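Side-chain contact in fusolin (Unidentified entomopoxvirus, PDB 4OW5), which binds chitin through an LPMO-like domain, probably attacks it oxidatively with a bound metal ion, enhances viral virulence and crystallizes in vivo into viral spindles: residues L170-I173 / F174-P177. Numbering follows the deposited sequence.
With EDO (1,2-ethanediol), chain B.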
loop_
_atom_site.group_PDB
_atom_site.type_symbol
_atom_site.label_atom_id
_atom_site.label_comp_id
_atom_site.label_asym_id
_atom_site.label_seq_id
_atom_site.Cartn_x
_atom_site.Cartn_y
_atom_site.Cartn_z
ATOM N N LEU A 170 15.612 7.970 -9.976
ATOM C CA LEU A 170 16.484 6.927 -9.452
ATOM C C LEU A 170 17.617 7.483 -8.569
ATOM O O LEU A 170 18.270 8.439 -8.935
ATOM C CB LEU A 170 17.112 6.141 -10.633
ATOM C CG LEU A 170 16.156 5.218 -11.373
ATOM C CD1 LEU A 170 16.826 4.646 -12.600
ATOM C CD2 LEU A 170 15.556 4.178 -10.450
ATOM N N ILE A 171 17.862 6.829 -7.433
ATOM C CA ILE A 171 18.907 7.135 -6.466
ATOM C C ILE A 171 19.887 5.972 -6.438
ATOM O O ILE A 171 19.459 4.841 -6.165
ATOM C CB ILE A 171 18.303 7.328 -5.036
ATOM C CG1 ILE A 171 17.286 8.511 -4.983
ATOM C CG2 ILE A 171 19.436 7.546 -4.004
ATOM C CD1 ILE A 171 16.357 8.402 -3.830
ATOM N N ASN A 172 21.183 6.238 -6.657
ATOM C CA ASN A 172 22.188 5.183 -6.601
ATOM C C ASN A 172 22.402 4.720 -5.149
ATOM O O ASN A 172 22.636 5.547 -4.267
ATOM C CB ASN A 172 23.503 5.650 -7.200
ATOM C CG ASN A 172 24.488 4.525 -7.298
ATOM O OD1 ASN A 172 25.333 4.357 -6.431
ATOM N ND2 ASN A 172 24.236 3.566 -8.180
ATOM N N ILE A 173 22.294 3.427 -4.909
ATOM C CA ILE A 173 22.506 2.839 -3.579
ATOM C C ILE A 173 23.656 1.821 -3.583
ATOM O O ILE A 173 24.030 1.359 -2.514
ATOM C CB ILE A 173 21.234 2.216 -2.970
ATOM C CG1 ILE A 173 20.704 1.042 -3.803
ATOM C CG2 ILE A 173 20.179 3.312 -2.738
ATOM C CD1 ILE A 173 19.487 0.330 -3.203
ATOM N N PHE A 174 24.249 1.537 -4.744
ATOM C CA PHE A 174 25.387 0.639 -4.856
ATOM C C PHE A 174 26.130 0.866 -6.180
ATOM O O PHE A 174 25.516 0.922 -7.241
ATOM C CB PHE A 174 24.975 -0.854 -4.755
ATOM C CG PHE A 174 26.139 -1.827 -4.816
ATOM C CD1 PHE A 174 26.667 -2.233 -6.039
ATOM C CD2 PHE A 174 26.634 -2.420 -3.657
ATOM C CE1 PHE A 174 27.701 -3.159 -6.102
ATOM C CE2 PHE A 174 27.662 -3.371 -3.719
ATOM C CZ PHE A 174 28.225 -3.697 -4.935
ATOM N N THR A 175 27.461 0.927 -6.113
ATOM C CA THR A 175 28.312 1.023 -7.289
ATOM C C THR A 175 29.592 0.278 -7.014
ATOM O O THR A 175 30.280 0.650 -6.084
ATOM C CB THR A 175 28.637 2.474 -7.653
ATOM O OG1 THR A 175 27.449 3.211 -7.824
ATOM C CG2 THR A 175 29.501 2.564 -8.895
ATOM N N GLY A 176 29.938 -0.677 -7.860
ATOM C CA GLY A 176 31.224 -1.351 -7.789
ATOM C C GLY A 176 31.192 -2.773 -8.311
ATOM O O GLY A 176 30.137 -3.324 -8.644
ATOM N N PRO A 177 32.355 -3.427 -8.348
ATOM C CA PRO A 177 32.361 -4.846 -8.749
ATOM C C PRO A 177 31.745 -5.750 -7.670
ATOM O O PRO A 177 31.633 -5.364 -6.492
ATOM C CB PRO A 177 33.857 -5.146 -8.969
ATOM C CG PRO A 177 34.553 -4.192 -8.106
ATOM C CD PRO A 177 33.703 -2.960 -7.985
HETATM C C1 EDO B . 26.617 4.651 -3.458
HETATM O O1 EDO B . 25.778 5.725 -3.813
HETATM C C2 EDO B . 27.836 4.573 -4.391
HETATM O O2 EDO B . 28.212 5.865 -4.824
#
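Asn172 and Thr175, three residues apart on one strand, meet through their polar ends across a classic beta bulge, and the example illustrates how a side-chain amide can bridge an irregularity in a strand. The bulge is formed by Ile173 and Phe174, whose backbones both hydrogen-bond to Ile151 of the antiparallel strand 147-154. Asn172 carries its CG anti to the backbone N (chi1 -173°), which turns the amide along the chain toward the residues beyond the bulge. There it works with both ends. ND2 donates to the backbone O of Phe174 at 3.1 Å, with an N-H...O angle of 157°; the nitrogen stands well above the plane of that carbonyl instead of on a lone pair. OD1 accepts from Thr175 OG1 at 2.8 Å, the hydroxyl arriving broadside to the C=O bond and tilted 29° from the carbonyl plane. The two side chains cross at about a right angle.

The more closely packed side is that of the bulge's hydrophobic pair, although both residues remain partly exposed. Ile173 touches Ile153 on the neighbouring strand 147-154, and it packs with Phe174 against strand 194-203 of the other sheet of the fibronectin type III-like core, Ile173 on Val200 and Ile202, Phe174 on Thr198 and Val200. The polar side is looser: Thr175 is exposed, and a 1,2-ethanediol, probably from the crystallisation liquor, sits there with its O1 3.0 Å from Asn172 OD1 and 3.2 Å from Asn172 O. Because the Phe174 carbonyl can only accept, it probably favours this orientation of the amide, to which the Thr175 hydroxyl can adapt, and the amide's two opposite polarities tie together the chain before and after the bulge.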